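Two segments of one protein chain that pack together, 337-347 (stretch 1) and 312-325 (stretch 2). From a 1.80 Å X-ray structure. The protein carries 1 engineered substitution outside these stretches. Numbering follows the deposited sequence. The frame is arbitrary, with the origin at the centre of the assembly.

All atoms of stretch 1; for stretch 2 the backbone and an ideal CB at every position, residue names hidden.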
# COMPACT_ATOMS: atom_id res chain seq x y z
N LYS A 337 12.14 16.67 -6.96
CA LYS A 337 12.93 16.03 -8.01
C LYS A 337 12.09 15.15 -8.92
O LYS A 337 12.31 15.10 -10.13
CB LYS A 337 14.07 15.21 -7.41
CG LYS A 337 14.87 14.45 -8.46
CD LYS A 337 16.31 14.20 -8.01
CE LYS A 337 16.38 13.07 -7.00
NZ LYS A 337 17.77 12.91 -6.50
N THR A 338 11.14 14.42 -8.33
CA THR A 338 10.27 13.53 -9.09
C THR A 338 9.47 14.30 -10.13
O THR A 338 9.40 13.90 -11.30
CB THR A 338 9.30 12.77 -8.16
OG1 THR A 338 10.06 11.83 -7.40
CG2 THR A 338 8.23 12.02 -8.96
N ILE A 339 8.89 15.42 -9.72
CA ILE A 339 8.12 16.23 -10.64
C ILE A 339 9.03 16.83 -11.73
O ILE A 339 8.68 16.82 -12.91
CB ILE A 339 7.30 17.32 -9.90
CG1 ILE A 339 6.36 16.64 -8.89
CG2 ILE A 339 6.50 18.16 -10.91
CD1 ILE A 339 5.54 17.60 -8.03
N GLU A 340 10.20 17.33 -11.36
CA GLU A 340 11.11 17.88 -12.36
C GLU A 340 11.50 16.80 -13.38
O GLU A 340 11.59 17.06 -14.58
CB GLU A 340 12.35 18.50 -11.70
CG GLU A 340 12.03 19.78 -10.92
CD GLU A 340 13.26 20.48 -10.37
OE1 GLU A 340 14.38 19.96 -10.56
OE2 GLU A 340 13.10 21.56 -9.76
N SER A 341 11.73 15.59 -12.88
CA SER A 341 12.13 14.48 -13.74
C SER A 341 11.00 14.05 -14.68
O SER A 341 11.26 13.70 -15.84
CB SER A 341 12.60 13.29 -12.89
OG SER A 341 13.81 13.63 -12.21
N LEU A 342 9.77 14.07 -14.19
CA LEU A 342 8.60 13.74 -15.01
C LEU A 342 8.48 14.66 -16.23
O LEU A 342 8.27 14.21 -17.36
CB LEU A 342 7.32 13.83 -14.18
CG LEU A 342 6.00 13.67 -14.93
CD1 LEU A 342 5.89 12.29 -15.58
CD2 LEU A 342 4.84 13.89 -13.97
N PHE A 343 8.61 15.96 -16.00
CA PHE A 343 8.53 16.92 -17.10
C PHE A 343 9.60 16.64 -18.16
O PHE A 343 9.34 16.73 -19.36
CB PHE A 343 8.62 18.35 -16.59
CG PHE A 343 7.33 18.86 -16.03
CD1 PHE A 343 6.58 19.79 -16.72
CD2 PHE A 343 6.86 18.40 -14.81
CE1 PHE A 343 5.39 20.27 -16.19
CE2 PHE A 343 5.66 18.87 -14.29
CZ PHE A 343 4.94 19.80 -14.98
N LYS A 344 10.79 16.27 -17.70
CA LYS A 344 11.89 15.91 -18.59
C LYS A 344 11.59 14.69 -19.48
O LYS A 344 11.98 14.67 -20.65
CB LYS A 344 13.18 15.69 -17.80
CG LYS A 344 13.78 16.96 -17.16
CD LYS A 344 13.83 18.13 -18.14
CE LYS A 344 14.50 19.35 -17.51
NZ LYS A 344 13.97 19.57 -16.13
N VAL A 345 10.90 13.69 -18.95
CA VAL A 345 10.64 12.47 -19.72
C VAL A 345 9.54 12.62 -20.78
O VAL A 345 9.45 11.82 -21.71
CB VAL A 345 10.34 11.22 -18.83
CG1 VAL A 345 11.43 11.03 -17.78
CG2 VAL A 345 8.97 11.31 -18.18
N VAL A 346 8.71 13.65 -20.66
CA VAL A 346 7.68 13.89 -21.67
C VAL A 346 8.02 15.05 -22.61
O VAL A 346 7.23 15.39 -23.50
CB VAL A 346 6.29 14.09 -21.03
CG1 VAL A 346 5.95 12.92 -20.13
CG2 VAL A 346 6.23 15.41 -20.26
N ALA A 347 9.19 15.64 -22.42
CA ALA A 347 9.63 16.74 -23.27
C ALA A 347 10.00 16.23 -24.66
O ALA A 347 10.45 15.09 -24.81
CB ALA A 347 10.80 17.46 -22.64
OXT ALA A 347 9.85 16.93 -25.66
N UNK A 312 6.43 7.75 -32.29
CA UNK A 312 7.81 8.20 -32.50
C UNK A 312 8.42 8.76 -31.21
O UNK A 312 9.58 8.49 -30.89
CB UNK A 312 7.86 9.26 -33.60
N UNK A 313 7.63 9.53 -30.48
CA UNK A 313 8.06 10.12 -29.22
C UNK A 313 8.32 9.04 -28.17
O UNK A 313 9.26 9.15 -27.38
CB UNK A 313 7.01 11.11 -28.71
N UNK A 314 7.49 8.01 -28.18
CA UNK A 314 7.60 6.90 -27.23
C UNK A 314 8.95 6.20 -27.31
O UNK A 314 9.52 5.83 -26.28
CB UNK A 314 6.48 5.89 -27.48
N UNK A 315 9.44 6.00 -28.53
CA UNK A 315 10.73 5.35 -28.72
C UNK A 315 11.85 6.29 -28.31
O UNK A 315 12.80 5.90 -27.63
CB UNK A 315 10.91 4.91 -30.17
N UNK A 316 11.72 7.54 -28.74
CA UNK A 316 12.70 8.57 -28.44
C UNK A 316 12.84 8.77 -26.93
O UNK A 316 13.93 9.03 -26.44
CB UNK A 316 12.31 9.89 -29.12
N UNK A 317 11.73 8.63 -26.21
CA UNK A 317 11.71 8.91 -24.77
C UNK A 317 11.79 7.66 -23.89
O UNK A 317 11.79 7.77 -22.66
CB UNK A 317 10.44 9.68 -24.42
N UNK A 318 11.90 6.50 -24.52
CA UNK A 318 11.92 5.21 -23.81
C UNK A 318 12.90 5.16 -22.63
O UNK A 318 12.49 4.93 -21.49
CB UNK A 318 12.27 4.10 -24.80
N UNK A 319 14.18 5.38 -22.90
CA UNK A 319 15.20 5.32 -21.85
C UNK A 319 14.94 6.30 -20.70
O UNK A 319 15.17 5.97 -19.54
CB UNK A 319 16.58 5.60 -22.46
N UNK A 320 14.48 7.50 -21.03
CA UNK A 320 14.15 8.48 -20.01
C UNK A 320 12.99 7.98 -19.16
O UNK A 320 13.06 7.97 -17.93
CB UNK A 320 13.81 9.83 -20.65
N UNK A 321 11.93 7.55 -19.84
CA UNK A 321 10.72 7.06 -19.18
C UNK A 321 11.02 5.83 -18.30
O UNK A 321 10.59 5.77 -17.15
CB UNK A 321 9.66 6.71 -20.23
N UNK A 322 11.78 4.88 -18.84
CA UNK A 322 12.10 3.67 -18.10
C UNK A 322 13.00 3.95 -16.89
O UNK A 322 12.78 3.38 -15.82
CB UNK A 322 12.78 2.66 -19.03
N UNK A 323 13.99 4.82 -17.05
CA UNK A 323 14.83 5.23 -15.92
C UNK A 323 14.05 5.96 -14.83
O UNK A 323 14.46 5.99 -13.66
CB UNK A 323 15.96 6.13 -16.42
N UNK A 324 12.95 6.58 -15.24
CA UNK A 324 12.09 7.31 -14.32
C UNK A 324 11.23 6.33 -13.49
O UNK A 324 11.21 6.39 -12.25
CB UNK A 324 11.20 8.29 -15.09
N UNK A 325 10.53 5.43 -14.17
CA UNK A 325 9.60 4.54 -13.46
C UNK A 325 10.29 3.35 -12.82
O UNK A 325 9.83 2.86 -11.78
CB UNK A 325 8.52 4.04 -14.42

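The helix of stretch 1 and the second helix of stretch 2 run nearly antiparallel (157°, axes 9.4 Å apart at closest approach), so early positions of stretch 2 meet the chain terminus and late ones the preceding turns.

Position 312 is helical and out of reach, leaving its choice unconstrained by stretch 1; it is Asp 312. Position 313 points toward stretch 1, yet its ideal CB has nothing within 5.5 Å. A short side chain would fall short, whereas a long donor could reach the terminal carbonyls and carboxylate. Lys 313 does so with all four chi angles near t: its NZ donates a hydrogen bond to Val 346 O at 2.7 Å. Lys 313 NZ also lies 4.3 Å from Ala 347 OXT, beyond a salt bridge.

Positions 314 and 315 are out of reach and accept many helix-compatible residues; they are Ala 314 and Ile 315. Position 316 points sideways into open space, where a polar chain would suit; Lys 316 makes no contact.

Position 317 has phi/psi of -100/1. The CB points toward stretch 1 and its ideal position is 3.6 Å from Val 345 O, with Ala 347 O farther off at 5.4 Å. A backbone carbonyl, Val 345 O, and a carboxylate oxygen, Ala 347 O, invite a polar donor, such as Ser, Thr, Asn or Gln. The residue is Asn 317, its side chain lying against these two oxygens.

At positions 318, pointing away, and 319, out of reach, stretch 1 sets no limit and polar or apolar chains would do; they carry Arg 318 and Lys 319.

Position 320 points toward stretch 1, its ideal CB 3.9 Å from Val 345 CG1, so an aliphatic side chain fits well. Leu 320 packs its CB at that same distance from Val 345 CG1 and brings CD1 within 3.8 Å of Lys 344 O. Position 321 points sideways, its ideal CB 4.8 Å from Val 345 CB; a branched or longer apolar chain could close the gap. Ile 321 places CG1 4.0 Å from Val 345 CB.

Position 322 faces away and 323 sideways, without contact, so most side chains would suit; they are Gln 322 and Asn 323.

Position 324 points toward a hollow formed by Thr 338, Ser 341, Leu 342 and Val 345. Its ideal CB is 3.8 Å from Val 345 CG1, and a large apolar group, Leu, Met or an aromatic, could fill it. Phe 324 enters as a knob, with chi1 at t. Ser 341 CB, 3.8 Å from Phe 324 CD1, and Thr 338 O, 3.4 Å from Phe 324 CE1, lie at the ring edge, while Leu 342 CB approaches Phe 324 CZ at 3.9 Å. Position 325 is out of reach and equally free; it is Ile 325.

Stretch 2, residues 312-325: DKAIKNRKLIQNFI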
# COMPACT_ATOMS: atom_id res chain seq x y z
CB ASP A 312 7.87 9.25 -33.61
CG ASP A 312 7.36 8.73 -34.94
OD1 ASP A 312 7.42 7.50 -35.16
OD2 ASP A 312 6.89 9.54 -35.76
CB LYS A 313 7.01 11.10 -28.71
CG LYS A 313 7.51 12.00 -27.60
CD LYS A 313 6.47 13.04 -27.25
CE LYS A 313 7.04 14.06 -26.28
NZ LYS A 313 6.02 15.07 -25.91
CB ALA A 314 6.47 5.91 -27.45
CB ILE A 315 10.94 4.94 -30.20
CG1 ILE A 315 9.68 4.30 -30.78
CG2 ILE A 315 12.14 4.00 -30.32
CD1 ILE A 315 9.36 2.92 -30.22
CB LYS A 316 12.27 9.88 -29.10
CG LYS A 316 13.27 11.01 -28.99
CD LYS A 316 12.63 12.32 -29.41
CE LYS A 316 11.79 12.14 -30.66
NZ LYS A 316 10.95 13.34 -30.94
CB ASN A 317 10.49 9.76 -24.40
CG ASN A 317 10.62 11.21 -24.85
OD1 ASN A 317 9.78 12.05 -24.51
ND2 ASN A 317 11.67 11.50 -25.60
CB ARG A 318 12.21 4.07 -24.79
CG ARG A 318 12.60 2.75 -24.13
CD ARG A 318 11.42 2.04 -23.49
NE ARG A 318 11.71 0.62 -23.26
CZ ARG A 318 10.84 -0.25 -22.77
NH1 ARG A 318 9.61 0.14 -22.45
NH2 ARG A 318 11.20 -1.52 -22.61
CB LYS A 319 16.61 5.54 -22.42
CG LYS A 319 17.72 5.36 -21.39
CD LYS A 319 19.08 5.74 -21.96
CE LYS A 319 20.09 5.96 -20.84
NZ LYS A 319 21.32 6.67 -21.31
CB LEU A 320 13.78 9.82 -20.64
CG LEU A 320 14.95 10.65 -21.15
CD1 LEU A 320 14.45 11.96 -21.70
CD2 LEU A 320 15.95 10.88 -20.02
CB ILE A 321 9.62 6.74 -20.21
CG1 ILE A 321 9.11 8.03 -20.86
CG2 ILE A 321 8.47 5.99 -19.55
CD1 ILE A 321 8.28 7.82 -22.10
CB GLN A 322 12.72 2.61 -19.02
CG GLN A 322 11.75 2.08 -20.08
CD GLN A 322 10.51 1.46 -19.46
OE1 GLN A 322 9.38 1.79 -19.83
NE2 GLN A 322 10.71 0.56 -18.52
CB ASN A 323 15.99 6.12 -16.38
CG ASN A 323 17.08 5.35 -17.08
OD1 ASN A 323 17.05 4.12 -17.16
ND2 ASN A 323 18.05 6.07 -17.61
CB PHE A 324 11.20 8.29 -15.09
CG PHE A 324 10.19 9.03 -14.23
CD1 PHE A 324 10.59 10.10 -13.45
CD2 PHE A 324 8.86 8.64 -14.21
CE1 PHE A 324 9.67 10.78 -12.66
CE2 PHE A 324 7.93 9.32 -13.40
CZ PHE A 324 8.34 10.39 -12.64
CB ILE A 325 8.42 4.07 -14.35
CG1 ILE A 325 8.93 3.33 -15.59
CG2 ILE A 325 7.54 5.27 -14.73
CD1 ILE A 325 7.81 2.79 -16.49
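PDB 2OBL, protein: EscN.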